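Side-chain contacts in 457aa long hypothetical protein (PDB 2CSU), which is of unknown function but has the domain make-up of the succinyl-CoA ligase family, with a Rossmann-like CoA-binding domain followed by two ligase-type domains: residues Leu23-Glu26 / Val27-Leu31; Leu161-Gly164 / Ile165-Thr169. One frame throughout, in Å; residues are numbered along the deposited sequence.

Contact 1 (Leu23-Glu26 / Val27-Leu31)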
ATOM      1  N   LEU A  23      15.409 -26.579  -2.813  1.00 32.75           N
ATOM      2  CA  LEU A  23      15.785 -25.363  -2.108  1.00 30.76           C
ATOM      3  C   LEU A  23      17.294 -25.130  -2.137  1.00 29.35           C
ATOM      4  O   LEU A  23      17.755 -23.988  -2.241  1.00 28.14           O
ATOM      5  CB  LEU A  23      15.278 -25.425  -0.657  1.00 29.79           C
ATOM      6  CG  LEU A  23      13.773 -25.635  -0.457  1.00 29.61           C
ATOM      7  CD1 LEU A  23      13.440 -25.700   1.032  1.00 28.77           C
ATOM      8  CD2 LEU A  23      13.018 -24.506  -1.106  1.00 28.00           C
ATOM      9  N   GLY A  24      18.060 -26.213  -2.046  1.00 28.48           N
ATOM     10  CA  GLY A  24      19.507 -26.102  -2.084  1.00 28.36           C
ATOM     11  C   GLY A  24      20.008 -25.446  -3.360  1.00 28.24           C
ATOM     12  O   GLY A  24      21.077 -24.843  -3.384  1.00 26.72           O
ATOM     13  N   TYR A  25      19.225 -25.567  -4.426  1.00 28.41           N
ATOM     14  CA  TYR A  25      19.572 -24.980  -5.722  1.00 28.80           C
ATOM     15  C   TYR A  25      19.517 -23.455  -5.643  1.00 28.48           C
ATOM     16  O   TYR A  25      20.439 -22.770  -6.077  1.00 28.15           O
ATOM     17  CB  TYR A  25      18.595 -25.486  -6.796  1.00 28.31           C
ATOM     18  CG  TYR A  25      18.683 -24.757  -8.120  1.00 28.91           C
ATOM     19  CD1 TYR A  25      19.573 -25.169  -9.117  1.00 29.48           C
ATOM     20  CD2 TYR A  25      17.916 -23.617  -8.354  1.00 29.53           C
ATOM     21  CE1 TYR A  25      19.697 -24.457 -10.305  1.00 29.30           C
ATOM     22  CE2 TYR A  25      18.032 -22.896  -9.526  1.00 29.97           C
ATOM     23  CZ  TYR A  25      18.926 -23.317 -10.501  1.00 30.74           C
ATOM     24  OH  TYR A  25      19.051 -22.578 -11.660  1.00 30.97           O
ATOM     25  N   GLU A  26      18.431 -22.929  -5.078  1.00 28.80           N
ATOM     26  CA  GLU A  26      18.251 -21.487  -4.944  1.00 28.97           C
ATOM     27  C   GLU A  26      19.251 -20.853  -3.983  1.00 28.44           C
ATOM     28  O   GLU A  26      19.685 -19.717  -4.175  1.00 29.03           O
ATOM     29  CB  GLU A  26      16.835 -21.170  -4.448  1.00 31.29           C
ATOM     30  CG  GLU A  26      15.690 -21.543  -5.376  1.00 33.35           C
ATOM     31  CD  GLU A  26      15.778 -20.875  -6.739  1.00 35.87           C
ATOM     32  OE1 GLU A  26      16.243 -19.711  -6.816  1.00 36.26           O
ATOM     33  OE2 GLU A  26      15.359 -21.514  -7.734  1.00 38.36           O
ATOM     34  N   VAL A  27      19.600 -21.577  -2.928  1.00 27.63           N
ATOM     35  CA  VAL A  27      20.530 -21.045  -1.956  1.00 25.82           C
ATOM     36  C   VAL A  27      21.911 -20.847  -2.584  1.00 26.50           C
ATOM     37  O   VAL A  27      22.530 -19.785  -2.428  1.00 26.09           O
ATOM     38  CB  VAL A  27      20.656 -21.986  -0.734  1.00 25.03           C
ATOM     39  CG1 VAL A  27      21.726 -21.478   0.194  1.00 23.03           C
ATOM     40  CG2 VAL A  27      19.315 -22.098  -0.010  1.00 24.06           C
ATOM     41  N   PHE A  28      22.403 -21.867  -3.284  1.00 26.09           N
ATOM     42  CA  PHE A  28      23.715 -21.680  -3.883  1.00 26.27           C
ATOM     43  C   PHE A  28      23.664 -20.627  -4.990  1.00 26.05           C
ATOM     44  O   PHE A  28      24.579 -19.837  -5.190  1.00 26.18           O
ATOM     45  CB  PHE A  28      24.167 -23.025  -4.456  1.00 25.69           C
ATOM     46  CG  PHE A  28      25.614 -22.954  -4.846  1.00 26.41           C
ATOM     47  CD1 PHE A  28      26.580 -22.758  -3.867  1.00 26.24           C
ATOM     48  CD2 PHE A  28      25.979 -23.096  -6.174  1.00 25.97           C
ATOM     49  CE1 PHE A  28      27.921 -22.711  -4.224  1.00 26.87           C
ATOM     50  CE2 PHE A  28      27.327 -23.050  -6.522  1.00 25.44           C
ATOM     51  CZ  PHE A  28      28.301 -22.859  -5.551  1.00 26.75           C
ATOM     52  N   LYS A  29      22.553 -20.662  -5.749  1.00 27.21           N
ATOM     53  CA  LYS A  29      22.367 -19.675  -6.803  1.00 28.87           C
ATOM     54  C   LYS A  29      22.468 -18.254  -6.250  1.00 29.00           C
ATOM     55  O   LYS A  29      23.134 -17.382  -6.794  1.00 28.64           O
ATOM     56  CB  LYS A  29      20.985 -19.891  -7.417  1.00 29.86           C
ATOM     57  CG  LYS A  29      20.416 -18.607  -8.024  1.00 33.75           C
ATOM     58  CD  LYS A  29      19.671 -18.864  -9.335  1.00 35.36           C
ATOM     59  CE  LYS A  29      18.149 -18.783  -9.170  1.00 36.89           C
ATOM     60  NZ  LYS A  29      17.534 -20.017  -9.660  1.00 40.08           N
ATOM     61  N   ASN A  30      21.737 -18.027  -5.146  1.00 29.12           N
ATOM     62  CA  ASN A  30      21.764 -16.706  -4.533  1.00 29.39           C
ATOM     63  C   ASN A  30      23.155 -16.367  -3.998  1.00 29.84           C
ATOM     64  O   ASN A  30      23.583 -15.220  -4.001  1.00 30.90           O
ATOM     65  CB  ASN A  30      20.746 -16.689  -3.393  1.00 29.03           C
ATOM     66  CG  ASN A  30      19.354 -16.667  -3.968  1.00 28.56           C
ATOM     67  OD1 ASN A  30      19.059 -15.959  -4.926  1.00 29.28           O
ATOM     68  ND2 ASN A  30      18.471 -17.464  -3.344  1.00 30.35           N
ATOM     69  N   LEU A  31      23.892 -17.340  -3.473  1.00 30.11           N
ATOM     70  CA  LEU A  31      25.199 -17.042  -2.904  1.00 29.85           C
ATOM     71  C   LEU A  31      26.289 -16.828  -3.949  1.00 30.45           C
ATOM     72  O   LEU A  31      27.431 -16.512  -3.601  1.00 30.36           O
ATOM     73  CB  LEU A  31      25.618 -18.148  -1.923  1.00 28.29           C
ATOM     74  CG  LEU A  31      24.763 -18.147  -0.646  1.00 28.37           C
ATOM     75  CD1 LEU A  31      25.180 -19.274   0.287  1.00 26.86           C
ATOM     76  CD2 LEU A  31      24.910 -16.795   0.044  1.00 26.90           C
TER
HETATM   77  O   HOH W   1      15.936 -16.947  -5.077  1.00 47.15           O

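Contact 2 (Leu161-Gly164 / Ile165-Thr169)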
ATOM      1  N   LEU A 161       5.841 -14.883   5.771  1.00 24.40           N
ATOM      2  CA  LEU A 161       5.610 -13.451   5.869  1.00 24.75           C
ATOM      3  C   LEU A 161       6.912 -12.741   5.479  1.00 23.65           C
ATOM      4  O   LEU A 161       6.893 -11.720   4.807  1.00 23.63           O
ATOM      5  CB  LEU A 161       5.224 -13.047   7.289  1.00 25.24           C
ATOM      6  CG  LEU A 161       4.908 -11.558   7.315  1.00 26.14           C
ATOM      7  CD1 LEU A 161       3.687 -11.309   6.410  1.00 26.02           C
ATOM      8  CD2 LEU A 161       4.646 -11.090   8.741  1.00 27.25           C
ATOM      9  N   GLY A 162       8.039 -13.286   5.913  1.00 23.31           N
ATOM     10  CA  GLY A 162       9.316 -12.696   5.561  1.00 25.10           C
ATOM     11  C   GLY A 162       9.458 -12.530   4.051  1.00 24.77           C
ATOM     12  O   GLY A 162       9.697 -11.430   3.564  1.00 26.53           O
ATOM     13  N   ALA A 163       9.300 -13.612   3.299  1.00 23.94           N
ATOM     14  CA  ALA A 163       9.401 -13.538   1.845  1.00 23.56           C
ATOM     15  C   ALA A 163       8.422 -12.526   1.242  1.00 23.39           C
ATOM     16  O   ALA A 163       8.788 -11.718   0.378  1.00 23.31           O
ATOM     17  CB  ALA A 163       9.159 -14.911   1.239  1.00 24.47           C
ATOM     18  N   GLY A 164       7.175 -12.574   1.697  1.00 22.65           N
ATOM     19  CA  GLY A 164       6.168 -11.674   1.178  1.00 22.58           C
ATOM     20  C   GLY A 164       6.489 -10.209   1.414  1.00 22.68           C
ATOM     21  O   GLY A 164       6.160  -9.354   0.596  1.00 24.34           O
ATOM     22  N   ILE A 165       7.117  -9.922   2.542  1.00 22.81           N
ATOM     23  CA  ILE A 165       7.480  -8.559   2.876  1.00 22.79           C
ATOM     24  C   ILE A 165       8.668  -8.146   2.001  1.00 23.16           C
ATOM     25  O   ILE A 165       8.708  -7.038   1.492  1.00 23.65           O
ATOM     26  CB  ILE A 165       7.775  -8.439   4.412  1.00 21.49           C
ATOM     27  CG1 ILE A 165       6.440  -8.457   5.167  1.00 21.47           C
ATOM     28  CG2 ILE A 165       8.528  -7.155   4.737  1.00 21.83           C
ATOM     29  CD1 ILE A 165       6.554  -8.489   6.685  1.00 19.04           C
ATOM     30  N   VAL A 166       9.617  -9.054   1.797  1.00 23.36           N
ATOM     31  CA  VAL A 166      10.756  -8.753   0.940  1.00 22.92           C
ATOM     32  C   VAL A 166      10.237  -8.356  -0.444  1.00 23.00           C
ATOM     33  O   VAL A 166      10.656  -7.339  -1.002  1.00 22.67           O
ATOM     34  CB  VAL A 166      11.700  -9.968   0.836  1.00 24.09           C
ATOM     35  CG1 VAL A 166      12.727  -9.763  -0.267  1.00 23.93           C
ATOM     36  CG2 VAL A 166      12.415 -10.174   2.161  1.00 24.01           C
ATOM     37  N   TYR A 167       9.307  -9.130  -0.994  1.00 23.41           N
ATOM     38  CA  TYR A 167       8.756  -8.804  -2.309  1.00 24.35           C
ATOM     39  C   TYR A 167       8.031  -7.482  -2.248  1.00 24.93           C
ATOM     40  O   TYR A 167       8.065  -6.700  -3.197  1.00 26.32           O
ATOM     41  CB  TYR A 167       7.771  -9.873  -2.803  1.00 24.19           C
ATOM     42  CG  TYR A 167       8.319 -11.278  -2.752  1.00 24.25           C
ATOM     43  CD1 TYR A 167       9.693 -11.511  -2.802  1.00 24.48           C
ATOM     44  CD2 TYR A 167       7.463 -12.380  -2.643  1.00 24.01           C
ATOM     45  CE1 TYR A 167      10.210 -12.795  -2.739  1.00 23.31           C
ATOM     46  CE2 TYR A 167       7.977 -13.676  -2.582  1.00 23.70           C
ATOM     47  CZ  TYR A 167       9.349 -13.869  -2.629  1.00 23.70           C
ATOM     48  OH  TYR A 167       9.871 -15.132  -2.553  1.00 21.10           O
ATOM     49  N   LYS A 168       7.359  -7.237  -1.127  1.00 25.16           N
ATOM     50  CA  LYS A 168       6.624  -6.002  -0.952  1.00 24.74           C
ATOM     51  C   LYS A 168       7.550  -4.804  -1.031  1.00 25.42           C
ATOM     52  O   LYS A 168       7.359  -3.918  -1.856  1.00 24.85           O
ATOM     53  CB  LYS A 168       5.907  -5.994   0.399  1.00 25.71           C
ATOM     54  CG  LYS A 168       5.050  -4.742   0.635  1.00 25.30           C
ATOM     55  CD  LYS A 168       4.302  -4.824   1.963  1.00 25.26           C
ATOM     56  CE  LYS A 168       3.091  -3.901   1.991  1.00 26.41           C
ATOM     57  NZ  LYS A 168       3.390  -2.450   1.965  1.00 27.89           N
ATOM     58  N   THR A 169       8.552  -4.784  -0.157  1.00 26.49           N
ATOM     59  CA  THR A 169       9.522  -3.693  -0.093  1.00 27.52           C
ATOM     60  C   THR A 169      10.283  -3.453  -1.395  1.00 27.94           C
ATOM     61  O   THR A 169      10.590  -2.313  -1.737  1.00 29.88           O
ATOM     62  CB  THR A 169      10.544  -3.952   1.018  1.00 27.05           C
ATOM     63  OG1 THR A 169      11.026  -5.297   0.908  1.00 26.27           O
ATOM     64  CG2 THR A 169       9.899  -3.748   2.390  1.00 27.74           C
TER

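Contact 1 (Leu23-Glu26 / Val27-Leu31)
Lys29 reaches back one turn of helix 23-31 to Glu26, and the two side chains lie alongside each other, pointing the same way. Lys29 NZ forms a salt bridge with Glu26 OE1 at 3.1 Å. A weak bond to OE2 accompanies a weak one to OE1, so the ammonium is shared by both oxygens of the carboxylate. The Glu26 chain folds over at chi2 (-59°), which turns its carboxylate toward the lysine. Lys29 NZ is also modelled implausibly close to the edge of the Tyr25 ring, and that detail is doubtful. On the side of Asn30, water 1 donates to Glu26 OE1 at 3.3 Å and accepts from Asn30 ND2 at 3.1 Å. The same ND2 donates to the carbonyl of Thr142, which fixes the amide. Looseness is thus limited to the partly exposed Glu26 and Lys29.

The side of the helix facing the sheet is packed more tightly. Val27 and Phe28 are buried against Val13 of strand 10-14, and Phe28 continues onto Val39 and Pro41. Locally, Val27 CG2 sits 3.3 Å from Leu23 O, which also accepts a bond from Val27 N at 3.1 Å. The helix is amphipathic, the connection of a Rossmann-type beta-alpha-beta unit. The ionic bonds are weak and the lysine chain is irregularly placed, consistent with a modest pairing in which Lys29 probably offsets the charge of Glu26 without fixing it rigidly.

Contact 2 (Leu161-Gly164 / Ile165-Thr169)
Gly162 O accepts two backbone bonds. Val166 N donates to it at 3.0 Å, and Ile165 N adds a weak, strongly bent bond at 3.2 Å (123°). Ala163 O accepts one bond, from Tyr167 N at 3.0 Å and nearly straight (166°). The face of the phenol ring of the same tyrosine lies against this oxygen, with Ala163 O 3.1 Å above the plane of the Tyr167 ring and over its centre. Tyr167 CG stands beside its own backbone N (chi1 -52°), which lays the ring back along the preceding turn. The far end of the ring then reaches the alanine methyl, where Ala163 CB lies 4.0 Å from Tyr167 CZ.

Another pair of side chains meets one turn apart on the same helix. Leu161 and Ile165 cross at an angle, and Ile165 CD1 comes up against the branch point of the leucine, 3.5 Å from Leu161 CG. Leu161 O, 3.3 Å from Ile165 CG1, takes the bond from Ile165 N at 2.9 Å. Lys168 N closes the next turn on Gly164 O, while the end of its side chain leads away to salt bridges with Glu172 and Asp277.

All the touching residues are buried. Helix 159-171 connects strands 152-156 and 175-181 in a beta-alpha-beta unit of the flavodoxin-like domain. Ile165 packs on Phe176 of strand 175-181 and, with Leu161, on helix 276-283. Tyr167 meets Ile144 and Thr145, and also Val415 of the second subunit; Leu161 touches Met411 of that subunit.

In the fold
From the N terminus, strand 10-14 leads into helix 23-31, which carries contact 1, and the chain returns through strand 38-42 to the parallel sheet of the CoA-binding domain. Much later, strand 152-156 leads into helix 159-171, which carries contact 2, and strand 175-181 follows in the mixed sheet of the flavodoxin-like domain. Each contact is local to one helix and closes no loop beyond a helical turn. They stand in series, neither nesting nor crossing. The centres of contact 1 and contact 2 are about 18 Å apart, and the nearest atoms of contact 1 and contact 2 about 9 Å. The chain just after strand 139-142 runs near both, with Phe143 at contact 1 and Ile144 at contact 2.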